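Local structure of putative secreted endoglycosylceramidase (Rhodococcus hoagii, 6JYZ) at residues V82-A87 with I118-D123; G44-G49 with A358-T363; Y217-E222 with H258-E263. The protein acts as an endogalactosylceramidase of glycoside hydrolase family 5, probably hydrolysing the O-glycosidic bond that joins galactose to ceramide. All coordinates share one frame; numbering follows the deposited sequence.

How the contacts relate
All three contacts are buried in the chain's core, each joining neighbouring parallel strands of the same barrel. Contact 1 (82-87 with 118-123) and contact 2 (44-49 with 358-363) abut where strands 81-86 and 38-47 run side by side; contact 3 (217-222 with 258-263) adjoins contact 1 through strands 119-124 and 214-218. Contacts 2 and 3 do not touch, their nearest atoms being about 6 Å apart, yet both send side chains to Arg83. Contact 1 is a regular ladder with a guanidinium-carboxylate stack on one face; contact 2 relies on an asparagine amide and waters, contact 3 on paired acids. The apolar faces of contacts 1 and 3 meet helices 100-115 and 230-251.

Contact 1: V82-A87 with I118-D123; sequences VRLNIA and IYTVLD
Arg83 and Asp123 meet on one face of a parallel strand pair. The backbone ladder comes first. Val82 N donates to Tyr119 O, Val121 N to Val82 O at 2.8 Å, Leu84 N to Val121 O, Asp123 N to Leu84 O and Ile86 N to Asp123 O at 2.9 Å. Side chains alternate between the two faces of the pair, and the axes of the short strands cross at -32°.

Charge dominates the face bearing Arg83, Asn85, Val121 and Asp123. With CG anti to its backbone N (chi1 -177°) and the chain extended as far as NE, Arg83 carries its guanidinium across to the end of the neighbouring strand, over the Asp123 carboxylate. The two groups stack with their planes only 10° apart; Arg83 CZ is 3.5 Å from Asp123 CG. No N-H points at Asp123 OD2 in this salt bridge. The modelled place of that oxygen is less sure, which also makes its hydrogen bond from Asn85 ND2 doubtful. The N-H groups of Arg83 are directed elsewhere, toward Asn46, Asn221, Asp218, Glu263 and Glu329.

The other face carries Val82, Leu84, Thr120 and Leu122. Val82 and Thr120 stand side by side, the methyl Val82 CG1 lying 3.5 Å from the hydroxyl oxygen Thr120 OG1. The apolar pairs are Thr120 CG2 with Leu84 CB at 3.9 Å and Val82 CG1 with Ile118 CG2, also at 3.9 Å. Apart from these, Ile86 CG1 makes a close carbon-to-carbonyl approach of 3.2 Å to Asp123 O, the oxygen that Ile86 N already binds.

Helix 100-115 backs the apolar face, meeting Thr120 through Ala113 and Leu122 through Ile106. Strand 38-47 flanks 82-86 on its other edge, just as strand 214-218 flanks 119-123.

Contact 2: G44-G49 with A358-T363; sequences GANVNG and AWWSWT
Asn46 and Trp359 share the central exchange of donors and acceptors between these two strand ends. Trp359 O accepts two hydrogen bonds from one residue: Asn46 N approaches at 2.8 Å, nearly straight at 177°, and Asn46 ND2 at 3.1 Å from above the carbonyl plane, though the oxygen lies within the amide's own plane. Gly44 O is met by Trp359 N at 2.9 Å, completing the short parallel ladder.

Beyond Trp359 the pairing continues past a cis peptide between Trp360 and Ser361, where Asn383 takes Ser361 N and gives its ND2 to Trp360 O. The turned chain brings Trp362 N back to Asn46 O, 2.8 Å away. Two waters then bridge what the strands no longer join. Water 1 accepts from Asn48 N and Thr363 N, both at 3.0 Å; water 2 donates to Asn48 OD1 at 2.7 Å and is also hydrogen-bonded to Thr363 OG1. Asn48 ND2 is bonded to Tyr53 OH.

The Asn46 side chain is thus gripped at both ends: its OD1 receives Arg83 NH1 and Asn85 ND2, and ND2 also serves Gly328 O. A chi1 of -75° lays CG across Trp360 at about a right angle, with CG 3.4 Å from Trp360 CE3 and the amide tilted 49° to the ring. Val47 CG2 packs against Trp362 CB. The indole NE1 atoms find acceptors outside the pair, Trp359 in Asn383 and Trp362 in Asp70.

Here the last strand of a (beta/alpha)8 barrel meets the first, which closes the fold of family 5 glycoside hydrolases. A tryptophan followed by a non-proline cis peptide at the end of the eighth strand recurs in this enzyme clan, where that tryptophan commonly lines the substrate-binding cleft.

Contact 3: Y217-E222 with H258-E263; sequences YDLLNE and HLVIFE
Asp218 and Glu263 converge across neighbouring parallel strands of a (beta/alpha)8 barrel, at the strand ends where enzymes of this family place their active site. A chi1 of -172° swings the Asp218 carboxyl out beside its own carbonyl carbon, over Ile261; Asp218 CG lies 3.6 Å from Ile261 CG2. There it meets the incoming Glu263 at about a right angle. Their carboxylate planes stand 63° apart. Asp218 OD1 and Glu263 OE2 are only 2.5 Å apart, and one of the two acids probably holds a proton and donates it to the other; Arg83, in salt bridges with both, would probably moderate the charge that remains.

At the opposite end, Tyr217 and His258 cross obliquely. Their ring centroids are 5.7 Å apart and the planes make 43°; His258 CB comes 3.7 Å from both Tyr217 CE2 and Tyr217 CZ. Val260 CG2 approaches the edge of the tyrosine ring, close to its plane. The phenol is anchored by Glu252 through its hydroxyl.

Leu219 and Val260 also lean together, with Leu219 CD1 3.7 Å from Val260 CG1, and this apolar side is backed by helix 230-251. The intervening backbone is tied by Tyr217 N to Leu259 O, by Ile261 N to Tyr217 O and by Leu219 N to Ile261 O at 3.1 Å, the last from a residue just past the end of the strand.

Glu222, the glutamate of the Asn-Glu pair that in related enzymes ends this strand, is probably the general acid/base. Its OE2 is bonded to His292 and Ser269. The backbone of Glu222 is held from across the contact: its N donates to Glu263 OE1 at 2.8 Å, approaching from above the carboxylate plane.

Contact 1: V82-A87 with I118-D123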
loop_
_atom_site.group_PDB
_atom_site.type_symbol
_atom_site.label_atom_id
_atom_site.label_comp_id
_atom_site.label_asym_id
_atom_site.label_seq_id
_atom_site.Cartn_x
_atom_site.Cartn_y
_atom_site.Cartn_z
ATOM N N VAL A 82 0.488 -7.554 3.152
ATOM C CA VAL A 82 -0.455 -6.522 3.581
ATOM C C VAL A 82 0.297 -5.187 3.629
ATOM O O VAL A 82 1.453 -5.132 4.046
ATOM C CB VAL A 82 -1.023 -6.842 4.967
ATOM C CG1 VAL A 82 0.044 -7.053 5.995
ATOM C CG2 VAL A 82 -1.923 -5.748 5.483
ATOM N N ARG A 83 -0.355 -4.152 3.129
ATOM C CA ARG A 83 0.121 -2.779 3.337
ATOM C C ARG A 83 -0.660 -2.257 4.542
ATOM O O ARG A 83 -1.842 -1.973 4.468
ATOM C CB ARG A 83 -0.049 -1.954 2.057
ATOM C CG ARG A 83 0.530 -0.530 2.238
ATOM C CD ARG A 83 0.601 0.144 0.878
ATOM N NE ARG A 83 1.047 1.538 0.933
ATOM C CZ ARG A 83 0.278 2.605 0.713
ATOM N NH1 ARG A 83 -1.051 2.540 0.654
ATOM N NH2 ARG A 83 0.916 3.785 0.549
ATOM N N LEU A 84 0.059 -2.216 5.673
ATOM C CA LEU A 84 -0.557 -1.876 6.955
ATOM C C LEU A 84 -0.493 -0.357 7.135
ATOM O O LEU A 84 0.609 0.204 7.261
ATOM C CB LEU A 84 0.190 -2.647 8.051
ATOM C CG LEU A 84 -0.495 -2.568 9.411
ATOM C CD1 LEU A 84 -1.788 -3.397 9.461
ATOM C CD2 LEU A 84 0.476 -3.065 10.459
ATOM N N ASN A 85 -1.654 0.271 7.062
ATOM C CA ASN A 85 -1.696 1.743 7.072
ATOM C C ASN A 85 -1.652 2.211 8.528
ATOM O O ASN A 85 -2.673 2.094 9.234
ATOM C CB ASN A 85 -2.994 2.199 6.391
ATOM C CG ASN A 85 -3.341 1.492 5.091
ATOM O OD1 ASN A 85 -4.488 1.014 4.970
ATOM N ND2 ASN A 85 -2.442 1.445 4.118
ATOM N N ILE A 86 -0.528 2.766 8.913
ATOM C CA ILE A 86 -0.322 3.221 10.293
ATOM C C ILE A 86 -0.198 4.736 10.327
ATOM O O ILE A 86 -0.058 5.390 9.284
ATOM C CB ILE A 86 0.894 2.553 10.926
ATOM C CG1 ILE A 86 2.192 2.934 10.233
ATOM C CG2 ILE A 86 0.723 1.008 10.966
ATOM C CD1 ILE A 86 3.472 2.465 10.941
ATOM N N ALA A 87 -0.291 5.332 11.522
ATOM C CA ALA A 87 -0.417 6.792 11.649
ATOM C C ALA A 87 0.679 7.381 12.498
ATOM O O ALA A 87 0.849 7.008 13.690
ATOM C CB ALA A 87 -1.764 7.119 12.277
ATOM N N ILE A 118 1.856 -14.074 5.442
ATOM C CA ILE A 118 1.694 -12.734 4.846
ATOM C C ILE A 118 2.799 -11.873 5.396
ATOM O O ILE A 118 2.916 -11.698 6.629
ATOM C CB ILE A 118 0.315 -12.214 5.221
ATOM C CG1 ILE A 118 -0.783 -13.130 4.646
ATOM C CG2 ILE A 118 0.130 -10.751 4.736
ATOM C CD1 ILE A 118 -2.176 -12.705 5.123
ATOM N N TYR A 119 3.567 -11.253 4.514
ATOM C CA TYR A 119 4.533 -10.216 4.839
ATOM C C TYR A 119 3.829 -8.873 5.051
ATOM O O TYR A 119 2.747 -8.635 4.513
ATOM C CB TYR A 119 5.484 -10.017 3.653
ATOM C CG TYR A 119 6.497 -11.118 3.430
ATOM C CD1 TYR A 119 7.712 -11.060 4.081
ATOM C CD2 TYR A 119 6.292 -12.127 2.496
ATOM C CE1 TYR A 119 8.704 -12.005 3.873
ATOM C CE2 TYR A 119 7.284 -13.067 2.248
ATOM C CZ TYR A 119 8.456 -13.014 2.969
ATOM O OH TYR A 119 9.432 -13.966 2.715
ATOM N N THR A 120 4.461 -7.975 5.813
ATOM C CA THR A 120 3.898 -6.665 6.087
ATOM C C THR A 120 4.761 -5.540 5.559
ATOM O O THR A 120 5.965 -5.469 5.852
ATOM C CB THR A 120 3.739 -6.479 7.587
ATOM O OG1 THR A 120 2.819 -7.450 8.089
ATOM C CG2 THR A 120 3.150 -5.117 7.940
ATOM N N VAL A 121 4.134 -4.628 4.800
ATOM C CA VAL A 121 4.707 -3.333 4.495
ATOM C C VAL A 121 4.161 -2.357 5.523
ATOM O O VAL A 121 2.934 -2.218 5.667
ATOM C CB VAL A 121 4.342 -2.892 3.068
ATOM C CG1 VAL A 121 4.711 -1.422 2.855
ATOM C CG2 VAL A 121 4.972 -3.780 2.031
ATOM N N LEU A 122 5.056 -1.681 6.250
ATOM C CA LEU A 122 4.626 -0.634 7.181
ATOM C C LEU A 122 4.496 0.679 6.409
ATOM O O LEU A 122 5.500 1.197 5.938
ATOM C CB LEU A 122 5.662 -0.482 8.307
ATOM C CG LEU A 122 5.831 -1.747 9.179
ATOM C CD1 LEU A 122 6.961 -1.491 10.147
ATOM C CD2 LEU A 122 4.544 -2.039 9.914
ATOM N N ASP A 123 3.271 1.180 6.318
ATOM C CA ASP A 123 3.007 2.384 5.535
ATOM C C ASP A 123 2.636 3.543 6.454
ATOM O O ASP A 123 1.609 3.480 7.112
ATOM C CB ASP A 123 1.863 2.068 4.554
ATOM C CG ASP A 123 1.105 3.267 4.049
ATOM O OD1 ASP A 123 1.661 4.352 3.879
ATOM O OD2 ASP A 123 -0.140 3.102 3.872
#

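Contact 2: G44-G49 with A358-T363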
loop_
_atom_site.group_PDB
_atom_site.type_symbol
_atom_site.label_atom_id
_atom_site.label_comp_id
_atom_site.label_asym_id
_atom_site.label_seq_id
_atom_site.Cartn_x
_atom_site.Cartn_y
_atom_site.Cartn_z
ATOM N N GLY A 44 -1.536 -8.422 -2.371
ATOM C CA GLY A 44 -2.411 -8.432 -1.199
ATOM C C GLY A 44 -3.249 -7.171 -1.152
ATOM O O GLY A 44 -3.661 -6.652 -2.201
ATOM N N ALA A 45 -3.470 -6.671 0.070
ATOM C CA ALA A 45 -4.428 -5.558 0.236
ATOM C C ALA A 45 -3.872 -4.585 1.291
ATOM O O ALA A 45 -3.058 -4.927 2.157
ATOM C CB ALA A 45 -5.789 -6.076 0.713
ATOM N N ASN A 46 -4.367 -3.353 1.175
ATOM C CA ASN A 46 -4.251 -2.335 2.216
ATOM C C ASN A 46 -5.209 -2.653 3.384
ATOM O O ASN A 46 -6.385 -2.980 3.172
ATOM C CB ASN A 46 -4.606 -0.960 1.649
ATOM C CG ASN A 46 -3.493 -0.411 0.791
ATOM O OD1 ASN A 46 -2.626 0.313 1.320
ATOM N ND2 ASN A 46 -3.439 -0.743 -0.491
ATOM N N VAL A 47 -4.669 -2.491 4.595
ATOM C CA VAL A 47 -5.428 -2.762 5.827
ATOM C C VAL A 47 -5.263 -1.554 6.759
ATOM O O VAL A 47 -4.125 -1.292 7.179
ATOM C CB VAL A 47 -4.877 -4.046 6.476
ATOM C CG1 VAL A 47 -5.460 -4.243 7.874
ATOM C CG2 VAL A 47 -5.205 -5.269 5.570
ATOM N N ASN A 48 -6.356 -0.874 7.043
ATOM C CA ASN A 48 -6.305 0.379 7.786
ATOM C C ASN A 48 -6.780 0.245 9.233
ATOM O O ASN A 48 -6.957 1.279 9.869
ATOM C CB ASN A 48 -7.082 1.462 7.060
ATOM C CG ASN A 48 -8.560 1.273 7.165
ATOM O OD1 ASN A 48 -9.025 0.228 7.636
ATOM N ND2 ASN A 48 -9.342 2.287 6.771
ATOM N N GLY A 49 -6.922 -0.973 9.770
ATOM C CA GLY A 49 -7.508 -1.094 11.110
ATOM C C GLY A 49 -6.703 -0.420 12.201
ATOM O O GLY A 49 -7.315 -0.136 13.253
ATOM N N ALA A 358 -0.786 -3.823 -3.820
ATOM C CA ALA A 358 -1.802 -3.941 -2.773
ATOM C C ALA A 358 -3.062 -3.219 -3.205
ATOM O O ALA A 358 -3.057 -1.995 -3.446
ATOM C CB ALA A 358 -1.271 -3.401 -1.429
ATOM N N TRP A 359 -4.184 -3.974 -3.234
ATOM C CA TRP A 359 -5.490 -3.411 -3.523
ATOM C C TRP A 359 -5.934 -2.472 -2.423
ATOM O O TRP A 359 -5.741 -2.756 -1.239
ATOM C CB TRP A 359 -6.449 -4.611 -3.627
ATOM C CG TRP A 359 -7.905 -4.284 -3.695
ATOM C CD1 TRP A 359 -8.781 -4.244 -2.655
ATOM C CD2 TRP A 359 -8.684 -4.110 -4.905
ATOM N NE1 TRP A 359 -10.076 -4.030 -3.129
ATOM C CE2 TRP A 359 -10.045 -3.960 -4.482
ATOM C CE3 TRP A 359 -8.393 -4.088 -6.272
ATOM C CZ2 TRP A 359 -11.101 -3.835 -5.403
ATOM C CZ3 TRP A 359 -9.447 -3.956 -7.177
ATOM C CH2 TRP A 359 -10.772 -3.837 -6.740
ATOM N N TRP A 360 -6.576 -1.369 -2.818
ATOM C CA TRP A 360 -7.262 -0.473 -1.862
ATOM C C TRP A 360 -8.747 -0.878 -1.929
ATOM O O TRP A 360 -9.355 -0.558 -2.961
ATOM C CB TRP A 360 -7.059 1.009 -2.221
ATOM C CG TRP A 360 -7.649 1.863 -1.141
ATOM C CD1 TRP A 360 -8.962 2.264 -1.011
ATOM C CD2 TRP A 360 -6.971 2.268 0.075
ATOM N NE1 TRP A 360 -9.111 2.947 0.176
ATOM C CE2 TRP A 360 -7.931 2.914 0.871
ATOM C CE3 TRP A 360 -5.666 2.152 0.523
ATOM C CZ2 TRP A 360 -7.599 3.456 2.130
ATOM C CZ3 TRP A 360 -5.345 2.635 1.785
ATOM C CH2 TRP A 360 -6.303 3.284 2.554
ATOM N N SER A 361 -9.329 -1.512 -0.926
ATOM C CA SER A 361 -8.723 -1.854 0.360
ATOM C C SER A 361 -9.455 -3.049 0.951
ATOM O O SER A 361 -10.527 -3.461 0.465
ATOM C CB SER A 361 -8.779 -0.686 1.298
ATOM O OG SER A 361 -10.117 -0.425 1.657
ATOM N N TRP A 362 -8.916 -3.571 2.047
ATOM C CA TRP A 362 -9.519 -4.713 2.735
ATOM C C TRP A 362 -10.864 -4.359 3.301
ATOM O O TRP A 362 -11.856 -5.098 3.065
ATOM C CB TRP A 362 -8.542 -5.183 3.801
ATOM C CG TRP A 362 -9.041 -6.367 4.576
ATOM C CD1 TRP A 362 -9.376 -6.395 5.887
ATOM C CD2 TRP A 362 -9.178 -7.674 4.048
ATOM N NE1 TRP A 362 -9.811 -7.664 6.203
ATOM C CE2 TRP A 362 -9.674 -8.458 5.105
ATOM C CE3 TRP A 362 -8.967 -8.250 2.788
ATOM C CZ2 TRP A 362 -10.002 -9.813 4.927
ATOM C CZ3 TRP A 362 -9.305 -9.594 2.596
ATOM C CH2 TRP A 362 -9.816 -10.336 3.670
ATOM N N THR A 363 -10.938 -3.310 4.135
ATOM C CA THR A 363 -12.230 -2.905 4.728
ATOM C C THR A 363 -12.298 -1.393 4.789
ATOM O O THR A 363 -11.283 -0.706 5.070
ATOM C CB THR A 363 -12.432 -3.412 6.181
ATOM O OG1 THR A 363 -11.292 -3.147 6.971
ATOM C CG2 THR A 363 -12.688 -4.916 6.248
HETATM O O HOH W 1 -8.615 -1.688 5.190
HETATM O O HOH W 2 -11.400 -0.696 8.429
#

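Contact 3: Y217-E222 with H258-E263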
loop_
_atom_site.group_PDB
_atom_site.type_symbol
_atom_site.label_atom_id
_atom_site.label_comp_id
_atom_site.label_asym_id
_atom_site.label_seq_id
_atom_site.Cartn_x
_atom_site.Cartn_y
_atom_site.Cartn_z
ATOM N N TYR A 217 9.485 -0.387 4.505
ATOM C CA TYR A 217 8.900 0.831 5.053
ATOM C C TYR A 217 8.446 1.703 3.886
ATOM O O TYR A 217 9.310 2.112 3.082
ATOM C CB TYR A 217 9.977 1.615 5.818
ATOM C CG TYR A 217 10.862 0.751 6.680
ATOM C CD1 TYR A 217 10.379 0.101 7.774
ATOM C CD2 TYR A 217 12.186 0.617 6.307
ATOM C CE1 TYR A 217 11.269 -0.725 8.562
ATOM C CE2 TYR A 217 13.068 -0.159 7.031
ATOM C CZ TYR A 217 12.581 -0.776 8.168
ATOM O OH TYR A 217 13.484 -1.544 8.902
ATOM N N ASP A 218 7.159 1.991 3.793
ATOM C CA ASP A 218 6.615 2.927 2.796
ATOM C C ASP A 218 6.629 4.283 3.504
ATOM O O ASP A 218 5.810 4.567 4.391
ATOM C CB ASP A 218 5.232 2.424 2.337
ATOM C CG ASP A 218 4.630 3.180 1.163
ATOM O OD1 ASP A 218 5.105 4.293 0.792
ATOM O OD2 ASP A 218 3.635 2.653 0.657
ATOM N N LEU A 219 7.629 5.105 3.114
ATOM C CA LEU A 219 8.042 6.219 3.947
ATOM C C LEU A 219 6.977 7.263 4.208
ATOM O O LEU A 219 6.874 7.789 5.311
ATOM C CB LEU A 219 9.274 6.879 3.340
ATOM C CG LEU A 219 10.476 5.950 3.227
ATOM C CD1 LEU A 219 11.627 6.718 2.524
ATOM C CD2 LEU A 219 10.937 5.480 4.610
ATOM N N LEU A 220 6.168 7.566 3.179
ATOM C CA LEU A 220 5.008 8.432 3.406
ATOM C C LEU A 220 4.015 8.180 2.291
ATOM O O LEU A 220 4.399 8.269 1.078
ATOM C CB LEU A 220 5.414 9.908 3.429
ATOM C CG LEU A 220 4.300 10.911 3.744
ATOM C CD1 LEU A 220 3.685 10.643 5.111
ATOM C CD2 LEU A 220 4.854 12.308 3.661
ATOM N N ASN A 221 2.779 7.904 2.639
ATOM C CA ASN A 221 1.771 7.673 1.597
ATOM C C ASN A 221 1.496 8.972 0.859
ATOM O O ASN A 221 1.348 10.041 1.505
ATOM C CB ASN A 221 0.470 7.279 2.276
ATOM C CG ASN A 221 -0.628 7.085 1.250
ATOM O OD1 ASN A 221 -0.524 6.179 0.407
ATOM N ND2 ASN A 221 -1.684 7.862 1.309
ATOM N N GLU A 222 1.369 8.886 -0.460
ATOM C CA GLU A 222 0.923 9.970 -1.381
ATOM C C GLU A 222 1.357 11.340 -0.884
ATOM O O GLU A 222 0.503 12.243 -0.684
ATOM C CB GLU A 222 -0.581 9.890 -1.587
ATOM C CG GLU A 222 -0.967 8.599 -2.269
ATOM C CD GLU A 222 -2.389 8.522 -2.782
ATOM O OE1 GLU A 222 -3.215 9.334 -2.347
ATOM O OE2 GLU A 222 -2.721 7.563 -3.550
ATOM N N HIS A 258 16.014 -3.473 5.757
ATOM C CA HIS A 258 14.775 -3.793 5.071
ATOM C C HIS A 258 14.571 -2.936 3.828
ATOM O O HIS A 258 15.301 -1.965 3.593
ATOM C CB HIS A 258 13.599 -3.664 6.050
ATOM C CG HIS A 258 13.657 -4.627 7.206
ATOM N ND1 HIS A 258 14.716 -4.652 8.176
ATOM C CD2 HIS A 258 12.776 -5.600 7.525
ATOM C CE1 HIS A 258 14.390 -5.630 9.077
ATOM N NE2 HIS A 258 13.208 -6.157 8.699
ATOM N N LEU A 259 13.560 -3.282 3.027
ATOM C CA LEU A 259 13.304 -2.481 1.801
ATOM C C LEU A 259 12.727 -1.120 2.140
ATOM O O LEU A 259 12.032 -0.960 3.147
ATOM C CB LEU A 259 12.291 -3.230 0.922
ATOM C CG LEU A 259 12.727 -4.544 0.335
ATOM C CD1 LEU A 259 11.787 -5.162 -0.676
ATOM C CD2 LEU A 259 14.143 -4.982 0.393
ATOM N N VAL A 260 13.045 -0.182 1.261
ATOM C CA VAL A 260 12.514 1.183 1.402
ATOM C C VAL A 260 11.570 1.390 0.240
ATOM O O VAL A 260 12.035 1.426 -0.910
ATOM C CB VAL A 260 13.642 2.192 1.436
ATOM C CG1 VAL A 260 12.993 3.573 1.255
ATOM C CG2 VAL A 260 14.322 2.095 2.817
ATOM N N ILE A 261 10.287 1.552 0.530
ATOM C CA ILE A 261 9.279 1.719 -0.504
ATOM C C ILE A 261 8.998 3.220 -0.542
ATOM O O ILE A 261 8.662 3.843 0.474
ATOM C CB ILE A 261 8.051 0.903 -0.092
ATOM C CG1 ILE A 261 8.430 -0.589 -0.217
ATOM C CG2 ILE A 261 6.847 1.222 -0.954
ATOM C CD1 ILE A 261 7.447 -1.527 0.515
ATOM N N PHE A 262 9.198 3.823 -1.717
ATOM C CA PHE A 262 9.062 5.278 -1.831
ATOM C C PHE A 262 8.133 5.587 -2.991
ATOM O O PHE A 262 8.033 4.838 -3.969
ATOM C CB PHE A 262 10.414 5.967 -2.012
ATOM C CG PHE A 262 11.010 5.760 -3.372
ATOM C CD1 PHE A 262 11.743 4.623 -3.706
ATOM C CD2 PHE A 262 10.856 6.733 -4.379
ATOM C CE1 PHE A 262 12.221 4.453 -4.999
ATOM C CE2 PHE A 262 11.350 6.549 -5.644
ATOM C CZ PHE A 262 12.044 5.403 -5.970
ATOM N N GLU A 263 7.459 6.751 -2.847
ATOM C CA GLU A 263 6.364 7.088 -3.754
ATOM C C GLU A 263 6.670 8.362 -4.520
ATOM O O GLU A 263 7.311 9.290 -3.983
ATOM C CB GLU A 263 5.066 7.266 -2.972
ATOM C CG GLU A 263 4.650 5.937 -2.293
ATOM C CD GLU A 263 3.366 6.116 -1.561
ATOM O OE1 GLU A 263 2.458 6.809 -2.015
ATOM O OE2 GLU A 263 3.236 5.531 -0.414
#